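Local atomic coordinates of ORF 37 (Human herpesvirus 8 type M, PDB entry 3FHD), a protein that cuts single- and double-stranded DNA as an endonuclease and exonuclease, helping to process branched viral DNA intermediates into packaged unit-length genomes. Residues 210-213 against 214-218; 442-446 against 447-451. All coordinates share one frame; numbering follows the deposited sequence.

Interaction 1: 210-213 against 214-218; sequences KTLL and ATLLH
Leu216 lies one helical turn beyond Leu212, and the two side chains run side by side in the same direction along the last part of helix 203-217. Leu216 CB sits 3.3 Å from the carbonyl oxygen of Leu212, the atom that accepts the backbone N-H of Leu216. Its CG passes the same oxygen slightly farther away. The first torsion (chi1 -51°) sets CG anti to the carbonyl carbon, beside the backbone N, and from there Leu216 CD1 reaches back to Leu212 CD2 at 3.6 Å. Leu213 and Leu217 also run side by side, but meet CD2 to CD2, above the strands that hold Tyr265, Leu459 and Val461.

Thr215 is bound more by polar contact. Its N-H gives a sound bond of 2.9 Å to Thr211 O, and its OG1, at 3.0 Å, donates a weak one to that same oxygen. Thr211 OG1 likewise turns back up the helix, to Glu207 O.

This helix of the PD-(D/E)XK nuclease fold also carries Glu206, which binds magnesium in another structure of the protein but not here. Lys210 leads away from 214-218 toward the metal site, beside the ligands Asp243 and Ile267, and its NZ bonds to Asp243 O.

At 214-217 the helix widens into a pi-type turn. Leu213 O accepts from Leu217 N at 3.2 Å, the donor lying well above the carbonyl plane, and from His218 N at 2.9 Å, nearly in line with the C=O. Both bonds are bent at the hydrogen; the His218 ring adds side-chain bonds from ND1 to Glu221 and from NE2 to Tyr265, which fix its position, whereas the leucine pairs join the helix to the neighbouring strands by apolar packing.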
ATOM      1  N   LYS A 210       5.402  10.075   8.260  1.00 19.65           N
ATOM      2  CA  LYS A 210       5.989   8.884   8.933  1.00 21.09           C
ATOM      3  C   LYS A 210       6.764   9.286  10.165  1.00 20.28           C
ATOM      4  O   LYS A 210       6.605   8.667  11.226  1.00 19.72           O
ATOM      5  CB  LYS A 210       6.962   8.114   8.030  1.00 22.06           C
ATOM      6  CG  LYS A 210       6.328   7.411   6.895  1.00 26.75           C
ATOM      7  CD  LYS A 210       7.247   6.390   6.231  1.00 32.49           C
ATOM      8  CE  LYS A 210       6.712   6.169   4.810  1.00 33.55           C
ATOM      9  NZ  LYS A 210       7.175   4.942   4.116  1.00 39.79           N
ATOM     10  N   THR A 211       7.617  10.304  10.025  1.00 20.54           N
ATOM     11  CA  THR A 211       8.378  10.836  11.183  1.00 21.56           C
ATOM     12  C   THR A 211       7.496  11.298  12.349  1.00 20.57           C
ATOM     13  O   THR A 211       7.829  11.047  13.518  1.00 20.75           O
ATOM     14  CB  THR A 211       9.337  11.967  10.784  1.00 21.10           C
ATOM     15  OG1 THR A 211      10.130  11.529   9.679  1.00 25.46           O
ATOM     16  CG2 THR A 211      10.300  12.308  11.958  1.00 22.73           C
ATOM     17  N   LEU A 212       6.399  11.985  12.034  1.00 19.93           N
ATOM     18  CA  LEU A 212       5.396  12.383  13.034  1.00 19.95           C
ATOM     19  C   LEU A 212       4.768  11.204  13.779  1.00 20.18           C
ATOM     20  O   LEU A 212       4.648  11.243  15.016  1.00 20.10           O
ATOM     21  CB  LEU A 212       4.294  13.231  12.393  1.00 20.05           C
ATOM     22  CG  LEU A 212       4.666  14.628  11.862  1.00 21.11           C
ATOM     23  CD1 LEU A 212       3.614  15.161  10.890  1.00 22.77           C
ATOM     24  CD2 LEU A 212       4.878  15.616  13.021  1.00 21.00           C
ATOM     25  N   LEU A 213       4.363  10.172  13.039  1.00 19.44           N
ATOM     26  CA  LEU A 213       3.787   8.962  13.628  1.00 19.60           C
ATOM     27  C   LEU A 213       4.800   8.271  14.541  1.00 20.47           C
ATOM     28  O   LEU A 213       4.513   7.962  15.703  1.00 19.44           O
ATOM     29  CB  LEU A 213       3.294   8.003  12.504  1.00 19.59           C
ATOM     30  CG  LEU A 213       2.154   8.537  11.615  1.00 17.88           C
ATOM     31  CD1 LEU A 213       1.755   7.605  10.427  1.00 19.09           C
ATOM     32  CD2 LEU A 213       0.928   8.877  12.474  1.00 16.00           C
ATOM     33  N   ALA A 214       6.004   8.062  14.009  1.00 21.03           N
ATOM     34  CA  ALA A 214       7.076   7.363  14.723  1.00 21.97           C
ATOM     35  C   ALA A 214       7.533   8.098  16.001  1.00 22.43           C
ATOM     36  O   ALA A 214       7.625   7.504  17.093  1.00 22.48           O
ATOM     37  CB  ALA A 214       8.247   7.151  13.765  1.00 22.10           C
ATOM     38  N   THR A 215       7.795   9.396  15.857  1.00 22.81           N
ATOM     39  CA  THR A 215       8.342  10.232  16.923  1.00 23.36           C
ATOM     40  C   THR A 215       7.307  10.759  17.931  1.00 23.18           C
ATOM     41  O   THR A 215       7.596  10.872  19.147  1.00 23.34           O
ATOM     42  CB  THR A 215       9.087  11.427  16.299  1.00 22.86           C
ATOM     43  OG1 THR A 215      10.115  10.920  15.439  1.00 26.67           O
ATOM     44  CG2 THR A 215       9.710  12.308  17.378  1.00 25.38           C
ATOM     45  N   LEU A 216       6.117  11.109  17.455  1.00 22.88           N
ATOM     46  CA  LEU A 216       5.151  11.781  18.331  1.00 23.14           C
ATOM     47  C   LEU A 216       4.014  10.910  18.816  1.00 23.38           C
ATOM     48  O   LEU A 216       3.498  11.134  19.911  1.00 23.49           O
ATOM     49  CB  LEU A 216       4.619  13.080  17.706  1.00 23.38           C
ATOM     50  CG  LEU A 216       5.648  14.096  17.174  1.00 24.62           C
ATOM     51  CD1 LEU A 216       4.939  15.286  16.557  1.00 26.07           C
ATOM     52  CD2 LEU A 216       6.650  14.574  18.248  1.00 23.88           C
ATOM     53  N   LEU A 217       3.625   9.917  18.026  1.00 23.57           N
ATOM     54  CA  LEU A 217       2.533   9.006  18.409  1.00 24.46           C
ATOM     55  C   LEU A 217       3.036   7.691  18.976  1.00 24.78           C
ATOM     56  O   LEU A 217       2.375   7.092  19.807  1.00 24.85           O
ATOM     57  CB  LEU A 217       1.590   8.711  17.225  1.00 24.02           C
ATOM     58  CG  LEU A 217       0.356   9.607  17.035  1.00 25.04           C
ATOM     59  CD1 LEU A 217       0.744  11.082  16.914  1.00 23.42           C
ATOM     60  CD2 LEU A 217      -0.453   9.164  15.791  1.00 24.41           C
ATOM     61  N   HIS A 218       4.187   7.222  18.507  1.00 25.29           N
ATOM     62  CA  HIS A 218       4.676   5.916  18.946  1.00 26.12           C
ATOM     63  C   HIS A 218       6.144   5.973  19.402  1.00 26.88           C
ATOM     64  O   HIS A 218       6.974   5.187  18.951  1.00 26.38           O
ATOM     65  CB  HIS A 218       4.449   4.879  17.836  1.00 26.41           C
ATOM     66  CG  HIS A 218       3.008   4.684  17.475  1.00 25.51           C
ATOM     67  ND1 HIS A 218       2.134   3.959  18.258  1.00 25.95           N
ATOM     68  CD2 HIS A 218       2.292   5.099  16.400  1.00 26.15           C
ATOM     69  CE1 HIS A 218       0.942   3.940  17.686  1.00 27.20           C
ATOM     70  NE2 HIS A 218       1.012   4.623  16.555  1.00 25.35           N
TER

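Interaction 2: 442-446 against 447-451; sequences CTIGG and DALDP
Leu449 packs into the mouth of a short hairpin, laying its two methyls over different residues of 442-446. Leu449 CD1 rests on Ile444 CG1 at 3.7 Å, and its CD2 on Cys442 CB. With CG anti to the carbonyl carbon (chi1 -85°), the branch lies over the opposite strand, where it crosses the Ile444 side chain at about a right angle. Beneath this buried patch the backbones are joined firmly: Leu449 N donates to Cys442 O at 2.9 Å, a nearly straight bond, and Ala448 CA brings a C-H to the same oxygen. Arg434 touches both Cys442 and Leu449 from a neighbouring loop.

The chain reverses through a type II' beta turn from Ile444 to Asp447, making a two-residue antiparallel hairpin in which Gly445, with its positive phi (61°), takes the second position of the turn. Thr443 and Ala448 form the non-hydrogen-bonded pair, and Ile444 N donates to Asp447 O at 2.9 Å. The return bond, Asp447 N to Ile444 O, is weak at 3.2 Å.

The face bearing Thr443 and Ala448 is sparsely packed within the hairpin. Thr443 CG2 lies 3.6 Å from Asp447 O and 3.8 Å from Ala448 CA, and Ala448 itself is exposed. Asp447 is exposed too, but is directed to the Ile444 face, with its CB close to Ile444 O. At the open end a water donates to Leu449 O at 2.8 Å and weakly accepts from Cys442 N, linking these two residues beside their direct backbone bond.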
ATOM      1  N   CYS A 442      14.334  22.883  10.770  1.00 29.32           N
ATOM      2  CA  CYS A 442      13.215  22.433  11.605  1.00 30.00           C
ATOM      3  C   CYS A 442      13.431  20.977  12.016  1.00 29.99           C
ATOM      4  O   CYS A 442      14.147  20.241  11.329  1.00 31.27           O
ATOM      5  CB  CYS A 442      11.883  22.600  10.870  1.00 29.63           C
ATOM      6  SG  CYS A 442      11.427  24.319  10.553  1.00 30.95           S
ATOM      7  N   THR A 443      12.845  20.562  13.134  1.00 29.75           N
ATOM      8  CA  THR A 443      13.027  19.185  13.606  1.00 29.89           C
ATOM      9  C   THR A 443      11.776  18.601  14.239  1.00 29.69           C
ATOM     10  O   THR A 443      11.001  19.319  14.875  1.00 28.85           O
ATOM     11  CB  THR A 443      14.183  19.058  14.640  1.00 30.23           C
ATOM     12  OG1 THR A 443      13.969  19.971  15.725  1.00 29.80           O
ATOM     13  CG2 THR A 443      15.557  19.311  13.994  1.00 30.50           C
ATOM     14  N   ILE A 444      11.600  17.292  14.047  1.00 29.54           N
ATOM     15  CA  ILE A 444      10.621  16.485  14.792  1.00 29.86           C
ATOM     16  C   ILE A 444      11.432  15.486  15.622  1.00 30.27           C
ATOM     17  O   ILE A 444      12.047  14.582  15.070  1.00 29.69           O
ATOM     18  CB  ILE A 444       9.639  15.699  13.845  1.00 30.01           C
ATOM     19  CG1 ILE A 444       9.028  16.612  12.778  1.00 29.37           C
ATOM     20  CG2 ILE A 444       8.535  15.005  14.666  1.00 30.18           C
ATOM     21  CD1 ILE A 444       8.521  15.853  11.524  1.00 29.17           C
ATOM     22  N   GLY A 445      11.459  15.667  16.939  1.00 31.22           N
ATOM     23  CA  GLY A 445      12.388  14.919  17.794  1.00 32.25           C
ATOM     24  C   GLY A 445      13.838  15.218  17.428  1.00 32.75           C
ATOM     25  O   GLY A 445      14.248  16.375  17.360  1.00 32.74           O
ATOM     26  N   GLY A 446      14.616  14.173  17.178  1.00 33.67           N
ATOM     27  CA  GLY A 446      16.007  14.344  16.753  1.00 33.89           C
ATOM     28  C   GLY A 446      16.065  14.736  15.287  1.00 34.09           C
ATOM     29  O   GLY A 446      16.895  15.570  14.892  1.00 34.95           O
ATOM     30  N   ASP A 447      15.130  14.172  14.513  1.00 33.28           N
ATOM     31  CA  ASP A 447      15.112  14.198  13.051  1.00 32.29           C
ATOM     32  C   ASP A 447      14.954  15.598  12.466  1.00 31.31           C
ATOM     33  O   ASP A 447      13.996  16.305  12.776  1.00 31.02           O
ATOM     34  CB  ASP A 447      13.963  13.317  12.529  1.00 32.86           C
ATOM     35  CG  ASP A 447      13.990  11.898  13.091  1.00 34.61           C
ATOM     36  OD1 ASP A 447      14.152  11.721  14.324  1.00 37.02           O
ATOM     37  OD2 ASP A 447      13.828  10.952  12.284  1.00 37.34           O
ATOM     38  N   ALA A 448      15.894  15.976  11.609  1.00 30.20           N
ATOM     39  CA  ALA A 448      15.816  17.225  10.870  1.00 29.48           C
ATOM     40  C   ALA A 448      14.880  17.061   9.668  1.00 28.65           C
ATOM     41  O   ALA A 448      14.817  15.978   9.075  1.00 28.77           O
ATOM     42  CB  ALA A 448      17.203  17.647  10.410  1.00 29.44           C
ATOM     43  N   LEU A 449      14.158  18.127   9.319  1.00 27.70           N
ATOM     44  CA  LEU A 449      13.321  18.145   8.114  1.00 27.49           C
ATOM     45  C   LEU A 449      14.176  18.597   6.951  1.00 26.94           C
ATOM     46  O   LEU A 449      14.953  19.537   7.103  1.00 26.78           O
ATOM     47  CB  LEU A 449      12.179  19.152   8.255  1.00 27.76           C
ATOM     48  CG  LEU A 449      10.857  18.820   8.929  1.00 28.46           C
ATOM     49  CD1 LEU A 449      11.058  18.549  10.395  1.00 29.50           C
ATOM     50  CD2 LEU A 449       9.940  20.011   8.735  1.00 27.98           C
ATOM     51  N   ASP A 450      14.025  17.981   5.783  1.00 26.54           N
ATOM     52  CA  ASP A 450      14.716  18.522   4.619  1.00 26.95           C
ATOM     53  C   ASP A 450      14.282  19.977   4.422  1.00 26.12           C
ATOM     54  O   ASP A 450      13.086  20.264   4.486  1.00 25.66           O
ATOM     55  CB  ASP A 450      14.466  17.728   3.341  1.00 27.89           C
ATOM     56  CG  ASP A 450      15.391  18.182   2.205  1.00 30.92           C
ATOM     57  OD1 ASP A 450      16.619  17.978   2.312  1.00 32.61           O
ATOM     58  OD2 ASP A 450      14.905  18.786   1.227  1.00 34.56           O
ATOM     59  N   PRO A 451      15.246  20.903   4.206  1.00 25.76           N
ATOM     60  CA  PRO A 451      14.876  22.329   4.052  1.00 25.44           C
ATOM     61  C   PRO A 451      14.011  22.583   2.817  1.00 25.07           C
ATOM     62  O   PRO A 451      13.347  23.621   2.722  1.00 25.12           O
ATOM     63  CB  PRO A 451      16.238  23.047   3.934  1.00 25.52           C
ATOM     64  CG  PRO A 451      17.201  21.989   3.505  1.00 25.81           C
ATOM     65  CD  PRO A 451      16.704  20.694   4.088  1.00 25.75           C
TER
HETATM   66  O   HOH W   1      14.366  22.211   7.525  1.00 49.80           O

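How the interactions relate
Interactions 1 and 2 touch directly although far apart in sequence, their centres 12 Å apart. The hairpin turn of 442-451 lies against the helix at 210-218: Leu216 CG meets Ile444 CG2 at 3.9 Å, Thr215 CG2 meets Gly445 CA at 3.8 Å, and Thr211 CG2 lies 3.8 Å from Asp447 OD2. Ile444 thus serves both contacts, touching Leu449 within the hairpin and Thr211, Leu212 and Leu216 of the helix. Interaction 1 is nearer the active site: the side chain of Lys210 is about 3 Å, and that of Ile444 about 11 Å, from that of the metal ligand Ile267. The Lys210 side chain lies about 7 Å from the bound magnesium ion.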